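Local atomic coordinates of FAD-binding PCMH-type domain-containing protein (Gibberella zeae, PDB entry 6YJO), a protein that probably acts as an FAD-dependent oxidoreductase, perhaps on oligosaccharides, with a flavin attached covalently at two points. Residues 169-174 with 230-235; 155-160 with 187-192; 127-130 with 134-137. One frame throughout, in Å; residues are numbered along the deposited sequence.

Interaction 1: residues 169-174 with 230-235. With FAD (flavin-adenine dinucleotide), chain C.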
loop_
_atom_site.group_PDB
_atom_site.type_symbol
_atom_site.label_atom_id
_atom_site.label_comp_id
_atom_site.label_asym_id
_atom_site.label_seq_id
_atom_site.Cartn_x
_atom_site.Cartn_y
_atom_site.Cartn_z
ATOM N N GLY A 169 -3.931 -4.453 -5.331
ATOM C CA GLY A 169 -3.364 -3.122 -5.198
ATOM C C GLY A 169 -2.265 -3.048 -4.159
ATOM O O GLY A 169 -1.298 -2.301 -4.324
ATOM N N HIS A 170 -2.393 -3.822 -3.083
ATOM C CA HIS A 170 -1.406 -3.800 -2.010
ATOM C C HIS A 170 -0.054 -4.321 -2.490
ATOM O O HIS A 170 0.982 -3.675 -2.290
ATOM C CB HIS A 170 -1.934 -4.632 -0.842
ATOM C CG HIS A 170 -1.180 -4.443 0.438
ATOM N ND1 HIS A 170 -1.127 -3.239 1.105
ATOM C CD2 HIS A 170 -0.464 -5.317 1.182
ATOM C CE1 HIS A 170 -0.408 -3.377 2.204
ATOM N NE2 HIS A 170 0.009 -4.629 2.273
ATOM N N ALA A 171 -0.047 -5.487 -3.139
ATOM C CA ALA A 171 1.210 -6.132 -3.510
ATOM C C ALA A 171 1.830 -5.513 -4.758
ATOM O O ALA A 171 3.058 -5.393 -4.845
ATOM C CB ALA A 171 0.987 -7.628 -3.723
ATOM N N LEU A 172 1.011 -5.123 -5.735
ATOM C CA LEU A 172 1.555 -4.593 -6.979
ATOM C C LEU A 172 2.278 -3.267 -6.792
ATOM O O LEU A 172 2.929 -2.804 -7.733
ATOM C CB LEU A 172 0.440 -4.432 -8.016
ATOM C CG LEU A 172 -0.069 -5.746 -8.610
ATOM C CD1 LEU A 172 -1.280 -5.498 -9.504
ATOM C CD2 LEU A 172 1.042 -6.457 -9.383
ATOM N N HIS A 173 2.189 -2.654 -5.614
ATOM C CA HIS A 173 2.886 -1.408 -5.341
ATOM C C HIS A 173 3.757 -1.456 -4.094
ATOM O O HIS A 173 4.397 -0.449 -3.770
ATOM C CB HIS A 173 1.873 -0.262 -5.219
ATOM C CG HIS A 173 0.946 -0.161 -6.390
ATOM N ND1 HIS A 173 -0.367 -0.577 -6.336
ATOM C CD2 HIS A 173 1.149 0.287 -7.652
ATOM C CE1 HIS A 173 -0.938 -0.373 -7.510
ATOM N NE2 HIS A 173 -0.039 0.150 -8.326
ATOM N N GLY A 174 3.812 -2.589 -3.398
ATOM C CA GLY A 174 4.639 -2.718 -2.216
ATOM C C GLY A 174 4.033 -3.662 -1.201
ATOM O O GLY A 174 4.139 -4.886 -1.330
ATOM N N LEU A 230 -2.372 -13.968 -7.886
ATOM C CA LEU A 230 -1.003 -13.689 -7.471
ATOM C C LEU A 230 -0.439 -14.891 -6.724
ATOM O O LEU A 230 -1.171 -15.596 -6.021
ATOM C CB LEU A 230 -0.929 -12.443 -6.575
ATOM C CG LEU A 230 -1.433 -11.117 -7.162
ATOM C CD1 LEU A 230 -2.931 -10.928 -6.906
ATOM C CD2 LEU A 230 -0.650 -9.931 -6.606
ATOM N N GLY A 231 0.857 -15.123 -6.886
ATOM C CA GLY A 231 1.561 -16.194 -6.196
ATOM C C GLY A 231 2.568 -15.596 -5.228
ATOM O O GLY A 231 3.210 -14.587 -5.537
ATOM N N PHE A 232 2.670 -16.203 -4.045
ATOM C CA PHE A 232 3.623 -15.788 -3.025
ATOM C C PHE A 232 4.212 -17.007 -2.326
ATOM O O PHE A 232 3.586 -18.069 -2.258
ATOM C CB PHE A 232 2.976 -14.896 -1.950
ATOM C CG PHE A 232 2.136 -13.776 -2.495
ATOM C CD1 PHE A 232 2.676 -12.518 -2.694
ATOM C CD2 PHE A 232 0.793 -13.974 -2.775
ATOM C CE1 PHE A 232 1.897 -11.484 -3.177
ATOM C CE2 PHE A 232 0.012 -12.944 -3.260
ATOM C CZ PHE A 232 0.565 -11.699 -3.460
ATOM N N GLN A 233 5.418 -16.830 -1.781
ATOM C CA GLN A 233 6.071 -17.827 -0.939
ATOM C C GLN A 233 5.816 -17.437 0.514
ATOM O O GLN A 233 6.323 -16.415 0.989
ATOM C CB GLN A 233 7.566 -17.899 -1.242
ATOM C CG GLN A 233 8.278 -19.104 -0.631
ATOM C CD GLN A 233 7.808 -20.422 -1.224
ATOM O OE1 GLN A 233 7.548 -20.517 -2.427
ATOM N NE2 GLN A 233 7.688 -21.445 -0.382
ATOM N N THR A 234 5.027 -18.247 1.214
ATOM C CA THR A 234 4.642 -17.936 2.582
ATOM C C THR A 234 5.783 -18.227 3.553
ATOM O O THR A 234 6.708 -18.995 3.265
ATOM C CB THR A 234 3.418 -18.751 3.006
ATOM O OG1 THR A 234 3.802 -20.117 3.203
ATOM C CG2 THR A 234 2.324 -18.686 1.949
ATOM N N PHE A 235 5.704 -17.593 4.719
ATOM C CA PHE A 235 6.538 -17.928 5.863
ATOM C C PHE A 235 5.661 -18.492 6.975
ATOM O O PHE A 235 4.436 -18.338 6.968
ATOM C CB PHE A 235 7.322 -16.704 6.357
ATOM C CG PHE A 235 6.459 -15.616 6.938
ATOM C CD1 PHE A 235 6.090 -15.645 8.273
ATOM C CD2 PHE A 235 6.028 -14.558 6.155
ATOM C CE1 PHE A 235 5.300 -14.649 8.814
ATOM C CE2 PHE A 235 5.239 -13.556 6.692
ATOM C CZ PHE A 235 4.874 -13.602 8.021
HETATM P PA FAD C . -7.877 -0.626 -5.300
HETATM O O1A FAD C . -8.454 0.736 -5.394
HETATM O O2A FAD C . -8.849 -1.751 -5.690
HETATM O O5B FAD C . -6.552 -0.733 -6.148
HETATM C C5B FAD C . -5.510 0.259 -6.038
HETATM C C4B FAD C . -4.668 0.233 -7.285
HETATM O O4B FAD C . -4.422 -1.143 -7.670
HETATM C C3B FAD C . -5.308 0.899 -8.499
HETATM O O3B FAD C . -4.320 1.505 -9.324
HETATM C C2B FAD C . -5.987 -0.280 -9.194
HETATM O O2B FAD C . -6.177 -0.046 -10.582
HETATM C C1B FAD C . -4.951 -1.377 -8.962
HETATM N N9A FAD C . -5.494 -2.732 -9.021
HETATM C C8A FAD C . -6.424 -3.302 -8.189
HETATM N N7A FAD C . -6.730 -4.540 -8.493
HETATM C C5A FAD C . -5.944 -4.805 -9.609
HETATM C C6A FAD C . -5.802 -5.949 -10.414
HETATM N N6A FAD C . -6.469 -7.089 -10.221
HETATM N N1A FAD C . -4.935 -5.877 -11.447
HETATM C C2A FAD C . -4.262 -4.742 -11.647
HETATM N N3A FAD C . -4.314 -3.603 -10.955
HETATM C C4A FAD C . -5.184 -3.699 -9.939
HETATM N N1 FAD C . -0.605 0.296 2.748
HETATM C C2 FAD C . 0.517 -0.150 3.385
HETATM O O2 FAD C . 1.594 -0.275 2.790
HETATM N N3 FAD C . 0.459 -0.475 4.732
HETATM C C4 FAD C . -0.659 -0.393 5.539
HETATM O O4 FAD C . -0.594 -0.709 6.725
HETATM C C4X FAD C . -1.844 0.083 4.851
HETATM N N5 FAD C . -2.947 0.191 5.536
HETATM C C5X FAD C . -4.079 0.641 4.874
HETATM C C6 FAD C . -5.262 0.795 5.588
HETATM C C7 FAD C . -6.432 1.214 4.969
HETATM C C7M FAD C . -7.695 1.341 5.779
HETATM C C8 FAD C . -6.405 1.560 3.607
HETATM C C8M FAD C . -7.645 2.030 2.897
HETATM C C9 FAD C . -5.218 1.432 2.891
HETATM C C9A FAD C . -4.060 0.982 3.514
HETATM N N10 FAD C . -2.848 0.837 2.813
HETATM C C10 FAD C . -1.717 0.400 3.451
HETATM C "C1'" FAD C . -2.753 1.208 1.395
HETATM C "C2'" FAD C . -2.946 0.043 0.436
HETATM O "O2'" FAD C . -1.756 -0.742 0.381
HETATM C "C3'" FAD C . -3.238 0.604 -0.956
HETATM O "O3'" FAD C . -4.355 1.480 -0.852
HETATM C "C4'" FAD C . -3.547 -0.454 -2.013
HETATM O "O4'" FAD C . -2.900 -0.123 -3.241
HETATM C "C5'" FAD C . -5.037 -0.574 -2.237
HETATM O "O5'" FAD C . -5.311 -1.796 -2.948
HETATM P P FAD C . -6.786 -2.258 -3.203
HETATM O O1P FAD C . -6.802 -3.363 -4.264
HETATM O O2P FAD C . -7.437 -2.571 -1.907
HETATM O O3P FAD C . -7.403 -0.910 -3.814
#

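Interaction 2: residues 155-160 with 187-192. With FAD (flavin-adenine dinucleotide), chain C.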
loop_
_atom_site.group_PDB
_atom_site.type_symbol
_atom_site.label_atom_id
_atom_site.label_comp_id
_atom_site.label_asym_id
_atom_site.label_seq_id
_atom_site.Cartn_x
_atom_site.Cartn_y
_atom_site.Cartn_z
ATOM N N ARG A 155 0.556 -20.589 7.914
ATOM C CA ARG A 155 1.397 -19.825 7.014
ATOM C C ARG A 155 0.858 -18.409 6.887
ATOM O O ARG A 155 -0.284 -18.116 7.254
ATOM C CB ARG A 155 1.475 -20.498 5.636
ATOM C CG ARG A 155 1.856 -21.976 5.683
ATOM C CD ARG A 155 3.217 -22.217 6.319
ATOM N NE ARG A 155 4.310 -21.670 5.518
ATOM C CZ ARG A 155 5.600 -21.869 5.771
ATOM N NH1 ARG A 155 5.974 -22.608 6.807
ATOM N NH2 ARG A 155 6.521 -21.330 4.982
ATOM N N ALA A 156 1.702 -17.533 6.354
ATOM C CA ALA A 156 1.396 -16.115 6.296
ATOM C C ALA A 156 2.311 -15.456 5.280
ATOM O O ALA A 156 3.362 -15.994 4.916
ATOM C CB ALA A 156 1.561 -15.454 7.667
ATOM N N ILE A 157 1.890 -14.282 4.818
ATOM C CA ILE A 157 2.749 -13.414 4.022
ATOM C C ILE A 157 2.757 -12.036 4.677
ATOM O O ILE A 157 1.822 -11.677 5.406
ATOM C CB ILE A 157 2.282 -13.329 2.550
ATOM C CG1 ILE A 157 0.811 -12.913 2.464
ATOM C CG2 ILE A 157 2.485 -14.661 1.843
ATOM C CD1 ILE A 157 0.281 -12.897 1.037
ATOM N N PRO A 158 3.806 -11.249 4.443
ATOM C CA PRO A 158 3.877 -9.921 5.068
ATOM C C PRO A 158 2.983 -8.926 4.340
ATOM O O PRO A 158 3.010 -8.830 3.112
ATOM C CB PRO A 158 5.357 -9.551 4.940
ATOM C CG PRO A 158 5.816 -10.284 3.714
ATOM C CD PRO A 158 5.018 -11.567 3.669
ATOM N N HIS A 159 2.181 -8.190 5.106
ATOM C CA HIS A 159 1.257 -7.216 4.539
ATOM C C HIS A 159 0.900 -6.197 5.615
ATOM O O HIS A 159 1.368 -6.277 6.753
ATOM C CB HIS A 159 0.010 -7.908 3.987
ATOM C CG HIS A 159 -0.643 -8.834 4.965
ATOM N ND1 HIS A 159 -1.159 -8.400 6.166
ATOM C CD2 HIS A 159 -0.850 -10.172 4.927
ATOM C CE1 HIS A 159 -1.662 -9.430 6.824
ATOM N NE2 HIS A 159 -1.489 -10.516 6.093
ATOM N N GLY A 160 0.047 -5.240 5.241
ATOM C CA GLY A 160 -0.302 -4.134 6.104
ATOM C C GLY A 160 -1.336 -4.492 7.152
ATOM O O GLY A 160 -1.818 -5.620 7.252
ATOM N N LEU A 187 5.474 -7.662 -1.866
ATOM C CA LEU A 187 6.004 -7.993 -3.182
ATOM C C LEU A 187 7.365 -8.670 -3.110
ATOM O O LEU A 187 7.809 -9.224 -4.122
ATOM C CB LEU A 187 6.092 -6.739 -4.062
ATOM C CG LEU A 187 6.947 -5.540 -3.641
ATOM C CD1 LEU A 187 8.440 -5.818 -3.733
ATOM C CD2 LEU A 187 6.579 -4.349 -4.516
ATOM N N ASP A 188 8.036 -8.639 -1.953
ATOM C CA ASP A 188 9.303 -9.352 -1.825
ATOM C C ASP A 188 9.090 -10.858 -1.827
ATOM O O ASP A 188 9.997 -11.609 -2.197
ATOM C CB ASP A 188 10.031 -8.914 -0.555
ATOM C CG ASP A 188 10.543 -7.484 -0.635
ATOM O OD1 ASP A 188 10.671 -6.952 -1.760
ATOM O OD2 ASP A 188 10.823 -6.891 0.427
ATOM N N THR A 189 7.903 -11.314 -1.434
ATOM C CA THR A 189 7.545 -12.726 -1.468
ATOM C C THR A 189 6.762 -13.088 -2.724
ATOM O O THR A 189 6.214 -14.190 -2.805
ATOM C CB THR A 189 6.735 -13.093 -0.221
ATOM O OG1 THR A 189 5.453 -12.456 -0.271
ATOM C CG2 THR A 189 7.461 -12.644 1.039
ATOM N N PHE A 190 6.720 -12.186 -3.706
ATOM C CA PHE A 190 5.916 -12.367 -4.909
ATOM C C PHE A 190 6.622 -13.304 -5.885
ATOM O O PHE A 190 7.787 -13.088 -6.232
ATOM C CB PHE A 190 5.656 -11.005 -5.560
ATOM C CG PHE A 190 4.807 -11.066 -6.797
ATOM C CD1 PHE A 190 3.436 -11.245 -6.705
ATOM C CD2 PHE A 190 5.377 -10.924 -8.054
ATOM C CE1 PHE A 190 2.654 -11.299 -7.842
ATOM C CE2 PHE A 190 4.597 -10.974 -9.196
ATOM C CZ PHE A 190 3.235 -11.161 -9.090
ATOM N N LEU A 191 5.913 -14.347 -6.321
ATOM C CA LEU A 191 6.442 -15.327 -7.265
ATOM C C LEU A 191 6.036 -15.038 -8.702
ATOM O O LEU A 191 6.869 -15.125 -9.609
ATOM C CB LEU A 191 5.968 -16.741 -6.892
ATOM C CG LEU A 191 6.425 -17.348 -5.559
ATOM C CD1 LEU A 191 5.757 -18.703 -5.340
ATOM C CD2 LEU A 191 7.935 -17.505 -5.514
ATOM N N GLY A 192 4.773 -14.696 -8.923
ATOM C CA GLY A 192 4.267 -14.443 -10.256
ATOM C C GLY A 192 2.764 -14.279 -10.200
ATOM O O GLY A 192 2.140 -14.408 -9.141
HETATM P PA FAD C . -7.877 -0.626 -5.300
HETATM O O1A FAD C . -8.454 0.736 -5.394
HETATM O O2A FAD C . -8.849 -1.751 -5.690
HETATM O O5B FAD C . -6.552 -0.733 -6.148
HETATM C C5B FAD C . -5.510 0.259 -6.038
HETATM C C4B FAD C . -4.668 0.233 -7.285
HETATM O O4B FAD C . -4.422 -1.143 -7.670
HETATM C C3B FAD C . -5.308 0.899 -8.499
HETATM O O3B FAD C . -4.320 1.505 -9.324
HETATM C C2B FAD C . -5.987 -0.280 -9.194
HETATM O O2B FAD C . -6.177 -0.046 -10.582
HETATM C C1B FAD C . -4.951 -1.377 -8.962
HETATM N N9A FAD C . -5.494 -2.732 -9.021
HETATM C C8A FAD C . -6.424 -3.302 -8.189
HETATM N N7A FAD C . -6.730 -4.540 -8.493
HETATM C C5A FAD C . -5.944 -4.805 -9.609
HETATM C C6A FAD C . -5.802 -5.949 -10.414
HETATM N N6A FAD C . -6.469 -7.089 -10.221
HETATM N N1A FAD C . -4.935 -5.877 -11.447
HETATM C C2A FAD C . -4.262 -4.742 -11.647
HETATM N N3A FAD C . -4.314 -3.603 -10.955
HETATM C C4A FAD C . -5.184 -3.699 -9.939
HETATM N N1 FAD C . -0.605 0.296 2.748
HETATM C C2 FAD C . 0.517 -0.150 3.385
HETATM O O2 FAD C . 1.594 -0.275 2.790
HETATM N N3 FAD C . 0.459 -0.475 4.732
HETATM C C4 FAD C . -0.659 -0.393 5.539
HETATM O O4 FAD C . -0.594 -0.709 6.725
HETATM C C4X FAD C . -1.844 0.083 4.851
HETATM N N5 FAD C . -2.947 0.191 5.536
HETATM C C5X FAD C . -4.079 0.641 4.874
HETATM C C6 FAD C . -5.262 0.795 5.588
HETATM C C7 FAD C . -6.432 1.214 4.969
HETATM C C7M FAD C . -7.695 1.341 5.779
HETATM C C8 FAD C . -6.405 1.560 3.607
HETATM C C8M FAD C . -7.645 2.030 2.897
HETATM C C9 FAD C . -5.218 1.432 2.891
HETATM C C9A FAD C . -4.060 0.982 3.514
HETATM N N10 FAD C . -2.848 0.837 2.813
HETATM C C10 FAD C . -1.717 0.400 3.451
HETATM C "C1'" FAD C . -2.753 1.208 1.395
HETATM C "C2'" FAD C . -2.946 0.043 0.436
HETATM O "O2'" FAD C . -1.756 -0.742 0.381
HETATM C "C3'" FAD C . -3.238 0.604 -0.956
HETATM O "O3'" FAD C . -4.355 1.480 -0.852
HETATM C "C4'" FAD C . -3.547 -0.454 -2.013
HETATM O "O4'" FAD C . -2.900 -0.123 -3.241
HETATM C "C5'" FAD C . -5.037 -0.574 -2.237
HETATM O "O5'" FAD C . -5.311 -1.796 -2.948
HETATM P P FAD C . -6.786 -2.258 -3.203
HETATM O O1P FAD C . -6.802 -3.363 -4.264
HETATM O O2P FAD C . -7.437 -2.571 -1.907
HETATM O O3P FAD C . -7.403 -0.910 -3.814
#

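Interaction 3: residues 127-130 with 134-137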
loop_
_atom_site.group_PDB
_atom_site.type_symbol
_atom_site.label_atom_id
_atom_site.label_comp_id
_atom_site.label_asym_id
_atom_site.label_seq_id
_atom_site.Cartn_x
_atom_site.Cartn_y
_atom_site.Cartn_z
ATOM N N THR A 127 -5.237 -20.530 -1.844
ATOM C CA THR A 127 -4.820 -21.925 -1.949
ATOM C C THR A 127 -3.375 -22.035 -1.488
ATOM O O THR A 127 -2.491 -21.397 -2.069
ATOM C CB THR A 127 -4.972 -22.439 -3.387
ATOM O OG1 THR A 127 -6.363 -22.535 -3.721
ATOM C CG2 THR A 127 -4.324 -23.803 -3.547
ATOM N N LEU A 128 -3.143 -22.835 -0.447
ATOM C CA LEU A 128 -1.817 -23.060 0.119
ATOM C C LEU A 128 -1.294 -24.404 -0.377
ATOM O O LEU A 128 -1.904 -25.446 -0.117
ATOM C CB LEU A 128 -1.866 -23.035 1.649
ATOM C CG LEU A 128 -0.582 -23.419 2.393
ATOM C CD1 LEU A 128 0.581 -22.498 2.038
ATOM C CD2 LEU A 128 -0.815 -23.413 3.895
ATOM N N ASN A 129 -0.173 -24.373 -1.094
ATOM C CA ASN A 129 0.466 -25.579 -1.602
ATOM C C ASN A 129 1.366 -26.195 -0.532
ATOM O O ASN A 129 1.638 -25.594 0.510
ATOM C CB ASN A 129 1.275 -25.262 -2.860
ATOM C CG ASN A 129 0.402 -24.814 -4.014
ATOM O OD1 ASN A 129 -0.524 -25.520 -4.415
ATOM N ND2 ASN A 129 0.689 -23.633 -4.550
ATOM N N LYS A 130 1.846 -27.409 -0.816
ATOM C CA LYS A 130 2.633 -28.153 0.160
ATOM C C LYS A 130 4.075 -27.672 0.227
ATOM O O LYS A 130 4.712 -27.797 1.280
ATOM C CB LYS A 130 2.596 -29.645 -0.170
ATOM C CG LYS A 130 1.235 -30.301 0.021
ATOM C CD LYS A 130 0.736 -30.156 1.449
ATOM C CE LYS A 130 -0.439 -31.077 1.724
ATOM N NZ LYS A 130 -1.159 -30.698 2.966
ATOM N N CYS A 134 1.784 -20.189 -2.371
ATOM C CA CYS A 134 0.333 -20.056 -2.355
ATOM C C CYS A 134 -0.131 -19.335 -3.609
ATOM O O CYS A 134 0.614 -18.574 -4.228
ATOM C CB CYS A 134 -0.171 -19.307 -1.109
ATOM S SG CYS A 134 0.405 -17.597 -0.951
ATOM N N THR A 135 -1.377 -19.613 -3.986
ATOM C CA THR A 135 -2.082 -18.903 -5.045
ATOM C C THR A 135 -3.220 -18.122 -4.402
ATOM O O THR A 135 -4.087 -18.709 -3.747
ATOM C CB THR A 135 -2.631 -19.863 -6.105
ATOM O OG1 THR A 135 -4.014 -20.126 -5.842
ATOM C CG2 THR A 135 -1.870 -21.181 -6.114
ATOM N N VAL A 136 -3.216 -16.808 -4.589
ATOM C CA VAL A 136 -4.229 -15.920 -4.029
ATOM C C VAL A 136 -4.887 -15.168 -5.179
ATOM O O VAL A 136 -4.225 -14.393 -5.881
ATOM C CB VAL A 136 -3.629 -14.945 -3.002
ATOM C CG1 VAL A 136 -4.673 -13.942 -2.553
ATOM C CG2 VAL A 136 -3.059 -15.710 -1.808
ATOM N N GLN A 137 -6.186 -15.387 -5.363
ATOM C CA GLN A 137 -6.911 -14.706 -6.427
ATOM C C GLN A 137 -6.913 -13.203 -6.170
ATOM O O GLN A 137 -6.861 -12.745 -5.026
ATOM C CB GLN A 137 -8.337 -15.251 -6.535
ATOM C CG GLN A 137 -8.411 -16.567 -7.293
ATOM C CD GLN A 137 -9.834 -17.022 -7.551
ATOM O OE1 GLN A 137 -10.670 -17.044 -6.649
ATOM N NE2 GLN A 137 -10.117 -17.386 -8.796
#

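Interaction 1: residues 169-174 with 230-235
One wall of the FAD pocket is made where helix 167-171 lies on strand 226-236, and there the methyl CB of Ala171 faces Leu230 and Phe232 at once. It sits 4.0 Å from Leu230 CD2 and equally far, 4.0 Å, from Phe232 CE1. The second approach is to the ring edge: CB lies in the plane of the Phe232 ring, so this methyl meets the ring at its edge and not over a face. No hydrogen bond crosses between 169-174 and 230-235, and all three touching residues are buried; Ile167, one turn earlier on the helix, extends the apolar seam over both partners.

The polar work is done on the flavin side, by the helix and the residues that follow it. Its imidazole swung away from the backbone N (chi1 -167°), His170 sets ND1 2.7 Å from FAD O2', with FAD N1 also in the ring plane, beyond the edge. NE2 of the same ring is bonded to Gly160 N, so both nitrogens hold its orientation. Gly169 N gives a longer, bent bond to the phosphate oxygen FAD O1P (3.3 Å, 138°). His173 ND1 donates to a lone pair of Gly169 O in the carbonyl plane, at 2.8 Å and 157°, while its NE2 is bonded to Ser222 OG; its CE1 edge lies 3.6 Å from FAD O4B. Leu172 CD1 borders the adenine, 3.7 Å from FAD C2A. A helix packed on a sheet that, with the residues following it, lines the extended dinucleotide fits the FAD-binding domain of PCMH-type flavoproteins.

Interaction 2: residues 155-160 with 187-192
Thr189 is touched by two consecutive residues of 155-160, Ile157 and Pro158, midway along a segment that leads from strand 155-156 to the flavin. Ile157, the first residue after that strand, turns its CG2 branch toward Thr189 and reaches 4.3 Å from OG1, a loose contact.

Pro158 comes closer. It and Thr189 reach toward each other tip to tip: the CD and CG edge of the proline meets the threonine methyl, with Thr189 CG2 3.7 Å from Pro158 CD and 3.9 Å from Pro158 CG. That methyl stands anti to the carbonyl carbon because OG1 takes the position between N and C (chi1 68°), and there OG1 is bonded to Thr186 O. Thr186 answers through its own OG1, bonded to Pro158 O, so polar bonds back the apolar touch, although no hydrogen bond runs directly between 155-160 and 187-192. The setting is the branched six-stranded antiparallel sheet beside the FAD site, in which strand 226-236 pairs with both 155-156 and 190-196; Thr189, just before strand 190-196, has a backbone bond with Gln233 of strand 226-236.

Beyond the proline, the His159 ring turns forward to the next residue, ND1 donating to a lone pair of Gly160 O at 3.1 Å and 161°, the acceptor only 10° out of the imidazole plane. This bond fixes the rotation of the ring, which packs on helix 142-152. Gly160 then brings the backbone to the isoalloxazine, with its CA 3.5 Å from FAD O4.

Interaction 3: residues 127-130 with 134-137
Thr127 and Thr135 face each other as a hydrogen-bonded pair of an antiparallel beta hairpin, joined by two backbone hydrogen bonds. Thr135 N donates to Thr127 O at 2.8 Å with an N-H...O angle of 158°. The return bond, Thr127 N to Thr135 O, is 2.9 Å long but more bent, at 134°. Thr127 O also receives a CA-H...O contact from Cys134 CA at 3.1 Å, so this carbonyl is approached by two hydrogens from the partner strand.

On one face the threonine side chains lie alongside each other, pointing the same way. The touch is Thr127 CB on Thr135 OG1, 3.5 Å apart; the two OG1 atoms are 4.0 Å from each other, too far for a hydrogen bond. Asn129 crosses Thr135 at roughly a right angle, bringing ND2 3.9 Å from Thr135 CG2. That amide is hydrogen-bonded to Ser133 OG, at the start of strand 133-137, which makes its meeting with the methyl secondary.

On the other face are Leu128 and Cys134, the non-hydrogen-bonded pair. Cys134 CB lies 3.3 Å from Thr127 O and 4.3 Å from Leu128 CA.

Farther out, helix 142-152 covers this second face: Phe152 receives Leu128, Leu149 receives Cys134 and Val145 receives Val136. Strand 226-236 pairs with strand 133-137 of the hairpin through backbone bonds of Cys134 with Phe232 and Val136 with Leu230, and Gln137 OE1 is bonded to Thr125 N. The chemistry is therefore two-sided: backbone hydrogen bonds set the register, the threonine face stays partly exposed, and the Leu128-Cys134 face packs on helix 142-152, with Cys134 buried and Leu128 still partly exposed.

Overall arrangement
All three contacts reach one branched antiparallel sheet; strand 226-236, part of interaction 1, is a sheet neighbour of strands in the other two. The centres of interactions 1 and 2 are about 4 Å apart, while interaction 3 lies about 12 Å from the first and 11 Å from the second. Along the chain the hairpin of interaction 3 closes first; interactions 1 and 2 then alternate. Probable backbone hydrogen bonds join interactions 1 and 2 (Gly231 with Leu191 and Gly192) and interactions 1 and 3 (Leu230 with Val136, Phe232 with Cys134). Arg155 CG packs on Leu128 CD2 at 3.5 Å, connecting interactions 2 and 3. Interactions 1 and 2 both touch FAD, so the sheet runs from the surface hairpin to the flavin pocket.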